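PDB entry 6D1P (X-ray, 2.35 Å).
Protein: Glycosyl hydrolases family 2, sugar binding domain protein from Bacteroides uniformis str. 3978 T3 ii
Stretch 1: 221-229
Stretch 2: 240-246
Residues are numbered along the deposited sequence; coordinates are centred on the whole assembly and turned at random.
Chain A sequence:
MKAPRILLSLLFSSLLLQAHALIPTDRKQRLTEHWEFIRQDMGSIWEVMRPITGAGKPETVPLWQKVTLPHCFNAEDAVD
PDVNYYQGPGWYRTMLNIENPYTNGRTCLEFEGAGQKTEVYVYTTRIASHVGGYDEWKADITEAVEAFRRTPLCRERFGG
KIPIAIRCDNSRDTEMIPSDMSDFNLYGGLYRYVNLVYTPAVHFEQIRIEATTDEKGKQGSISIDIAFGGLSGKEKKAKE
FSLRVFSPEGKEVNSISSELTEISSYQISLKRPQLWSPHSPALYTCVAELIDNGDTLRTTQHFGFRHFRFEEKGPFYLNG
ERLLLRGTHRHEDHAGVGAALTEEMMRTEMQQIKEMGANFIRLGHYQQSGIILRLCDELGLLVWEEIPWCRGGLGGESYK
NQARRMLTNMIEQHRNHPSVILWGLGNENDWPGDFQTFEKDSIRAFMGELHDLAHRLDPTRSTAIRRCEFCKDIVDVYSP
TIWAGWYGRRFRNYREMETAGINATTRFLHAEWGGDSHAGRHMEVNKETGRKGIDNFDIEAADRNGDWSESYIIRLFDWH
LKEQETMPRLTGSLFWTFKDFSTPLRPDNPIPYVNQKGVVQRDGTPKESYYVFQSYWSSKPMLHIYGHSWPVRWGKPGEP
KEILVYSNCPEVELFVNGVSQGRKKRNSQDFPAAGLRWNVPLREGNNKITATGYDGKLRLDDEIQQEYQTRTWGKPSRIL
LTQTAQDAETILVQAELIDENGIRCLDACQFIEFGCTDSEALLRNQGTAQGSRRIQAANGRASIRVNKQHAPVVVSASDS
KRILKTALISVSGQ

Stretch 1 221-229: SISIDIAFG
Stretch 2 240-246: EFSLRVF

Two β-strands can belong to one fold and touch only through their side chains, and residues 221-229 and 240-246 of this family 2 glycosyl hydrolase illustrate the case well. Both stretches are extended throughout, with phi mostly between -90° and -160° and psi mostly between 100° and 160°; Glu240 departs furthest, at -143°/-176°. Their N-to-C directions make an angle of 148°, roughly antiparallel, but the axes come no closer than 11.1 Å. That is too far for β-ladder pairing, and no hydrogen bond crosses between them. The register is set instead by CA of Ile222 lying 9.5 Å from CA of Val245, and CA of Ile224 lying 9.7 Å from CA of Leu243.

The alternation of an extended chain determines who takes part. Ile222, Ile224, Ile226 and Phe228 direct their CA-to-CB bonds toward the second strand, and Phe241, Leu243 and Val245 reply toward the first. All seven are buried. The intervening residues, among them Ser223, Asp225, Ser242 and Arg244, remain out of reach, and Asp225 OD1 and Ser242 OG find hydrogen bonds elsewhere in the structure.

The three isoleucines repeat one conformation: chi1 m (-50°, -65° and -67°) and chi2 t (171°, -173° and -167°). With chi2 trans, the CG1-CD1 arm is extended, and in each case CD1 makes the closest approach across the gap. Ile222 CD1 lies 4.2 Å from Val245 CG1, the valine having chi1 t (171°). Ile224 CD1 lies 4.2 Å from Leu243 CD2. Leu243 adopts chi1 t (-159°) and chi2 p (76°), an arrangement in which its two methyls serve different neighbours, for its CD1 stands 3.5 Å from Ile226 CD1. The same Ile226 CD1 is 4.0 Å from Phe241 CE1, so this methyl is shared between leucine and phenylalanine, approaching the aromatic ring obliquely.

An aromatic pair completes the row. Phe228 has chi1 m (-72°) and chi2 93°, whereas Phe241 has chi1 p (81°) and chi2 86°. The edge of Phe228 is turned toward the face of Phe241, with ring centroids 5.2 Å apart and planes at 63°; Phe228 CZ sits over that face, 3.7 Å from Phe241 CD2. Such a geometry brings the slightly positive ring hydrogens near the electron-rich π cloud. Elsewhere the contact rests on dispersion and the exclusion of water. The two stretches together bury 292 Å², a modest apolar seam in which side-chain length, rather than backbone bonding, spans the gap.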

# COMPACT_ATOMS: atom_id res chain seq x y z
N SER A 221 19.54 -51.41 -7.61
CA SER A 221 18.22 -51.87 -7.24
C SER A 221 17.24 -50.71 -7.38
O SER A 221 17.59 -49.56 -7.08
CB SER A 221 18.22 -52.42 -5.82
OG SER A 221 17.21 -53.39 -5.68
N ILE A 222 16.03 -51.00 -7.85
CA ILE A 222 14.98 -50.01 -8.01
C ILE A 222 13.77 -50.52 -7.25
O ILE A 222 13.06 -51.40 -7.74
CB ILE A 222 14.62 -49.75 -9.48
CG1 ILE A 222 15.87 -49.48 -10.31
CG2 ILE A 222 13.63 -48.58 -9.59
CD1 ILE A 222 15.60 -49.42 -11.80
N SER A 223 13.51 -49.97 -6.08
CA SER A 223 12.26 -50.24 -5.39
C SER A 223 11.26 -49.16 -5.78
O SER A 223 11.58 -47.97 -5.75
CB SER A 223 12.47 -50.29 -3.88
OG SER A 223 11.23 -50.26 -3.20
N ILE A 224 10.05 -49.57 -6.17
CA ILE A 224 9.03 -48.64 -6.66
C ILE A 224 7.73 -48.90 -5.91
O ILE A 224 7.18 -50.00 -5.97
CB ILE A 224 8.82 -48.78 -8.18
CG1 ILE A 224 10.08 -48.36 -8.91
CG2 ILE A 224 7.67 -47.92 -8.63
CD1 ILE A 224 9.90 -48.32 -10.40
N ASP A 225 7.24 -47.87 -5.23
CA ASP A 225 5.98 -47.92 -4.50
C ASP A 225 4.98 -46.99 -5.15
O ASP A 225 5.28 -45.81 -5.39
CB ASP A 225 6.17 -47.54 -3.03
CG ASP A 225 7.24 -48.38 -2.35
OD1 ASP A 225 7.26 -49.61 -2.58
OD2 ASP A 225 8.07 -47.80 -1.61
N ILE A 226 3.78 -47.50 -5.42
CA ILE A 226 2.76 -46.79 -6.18
C ILE A 226 1.45 -46.83 -5.42
O ILE A 226 0.99 -47.90 -5.03
CB ILE A 226 2.58 -47.40 -7.58
CG1 ILE A 226 3.84 -47.17 -8.42
CG2 ILE A 226 1.35 -46.81 -8.27
CD1 ILE A 226 3.65 -47.46 -9.87
N ALA A 227 0.83 -45.66 -5.25
CA ALA A 227 -0.44 -45.53 -4.55
C ALA A 227 -1.49 -44.95 -5.48
O ALA A 227 -1.21 -44.04 -6.26
CB ALA A 227 -0.29 -44.65 -3.32
N PHE A 228 -2.72 -45.46 -5.38
CA PHE A 228 -3.82 -45.07 -6.26
C PHE A 228 -4.93 -44.38 -5.48
O PHE A 228 -5.29 -44.81 -4.38
CB PHE A 228 -4.40 -46.30 -6.99
CG PHE A 228 -3.51 -46.85 -8.06
CD1 PHE A 228 -2.63 -47.88 -7.78
CD2 PHE A 228 -3.56 -46.34 -9.36
CE1 PHE A 228 -1.80 -48.40 -8.77
CE2 PHE A 228 -2.74 -46.85 -10.35
CZ PHE A 228 -1.86 -47.89 -10.06
N GLY A 229 -5.48 -43.32 -6.08
CA GLY A 229 -6.69 -42.70 -5.59
C GLY A 229 -7.90 -43.20 -6.36
O GLY A 229 -7.80 -43.66 -7.50
N GLU A 240 -5.57 -54.06 -14.63
CA GLU A 240 -4.14 -53.97 -14.40
C GLU A 240 -3.61 -52.65 -14.98
O GLU A 240 -4.37 -51.81 -15.46
CB GLU A 240 -3.41 -55.18 -14.99
CG GLU A 240 -4.00 -55.67 -16.30
CD GLU A 240 -3.08 -56.64 -17.02
OE1 GLU A 240 -2.25 -57.29 -16.34
OE2 GLU A 240 -3.19 -56.75 -18.26
N PHE A 241 -2.29 -52.49 -14.90
CA PHE A 241 -1.59 -51.26 -15.27
C PHE A 241 -0.14 -51.60 -15.55
O PHE A 241 0.38 -52.62 -15.10
CB PHE A 241 -1.68 -50.19 -14.16
CG PHE A 241 -0.68 -50.38 -13.03
CD1 PHE A 241 0.61 -49.86 -13.13
CD2 PHE A 241 -1.03 -51.05 -11.87
CE1 PHE A 241 1.53 -50.03 -12.10
CE2 PHE A 241 -0.12 -51.23 -10.84
CZ PHE A 241 1.16 -50.71 -10.96
N SER A 242 0.53 -50.71 -16.28
CA SER A 242 1.87 -50.99 -16.78
C SER A 242 2.93 -50.11 -16.13
O SER A 242 2.64 -49.04 -15.58
CB SER A 242 1.94 -50.80 -18.30
OG SER A 242 3.25 -51.12 -18.74
N LEU A 243 4.18 -50.56 -16.24
CA LEU A 243 5.32 -49.92 -15.58
C LEU A 243 6.57 -50.25 -16.38
O LEU A 243 6.95 -51.42 -16.46
CB LEU A 243 5.44 -50.44 -14.16
CG LEU A 243 6.22 -49.58 -13.17
CD1 LEU A 243 5.35 -48.41 -12.77
CD2 LEU A 243 6.59 -50.39 -11.96
N ARG A 244 7.21 -49.24 -16.97
CA ARG A 244 8.42 -49.44 -17.77
C ARG A 244 9.54 -48.52 -17.30
O ARG A 244 9.30 -47.36 -16.97
CB ARG A 244 8.15 -49.21 -19.25
CG ARG A 244 7.12 -50.14 -19.86
CD ARG A 244 6.97 -49.88 -21.35
NE ARG A 244 5.58 -49.57 -21.70
CZ ARG A 244 4.66 -50.49 -21.97
NH1 ARG A 244 4.99 -51.78 -21.95
NH2 ARG A 244 3.41 -50.13 -22.27
N VAL A 245 10.76 -49.04 -17.30
CA VAL A 245 11.95 -48.29 -16.89
C VAL A 245 12.89 -48.16 -18.07
O VAL A 245 13.37 -49.17 -18.59
CB VAL A 245 12.66 -48.95 -15.70
CG1 VAL A 245 13.98 -48.26 -15.45
CG2 VAL A 245 11.80 -48.88 -14.47
N PHE A 246 13.19 -46.92 -18.47
CA PHE A 246 14.03 -46.64 -19.62
C PHE A 246 15.40 -46.13 -19.20
O PHE A 246 15.51 -45.36 -18.24
CB PHE A 246 13.37 -45.62 -20.54
CG PHE A 246 12.04 -46.05 -21.07
CD1 PHE A 246 11.96 -46.78 -22.25
CD2 PHE A 246 10.87 -45.75 -20.39
CE1 PHE A 246 10.73 -47.19 -22.74
CE2 PHE A 246 9.64 -46.15 -20.87
CZ PHE A 246 9.57 -46.87 -22.05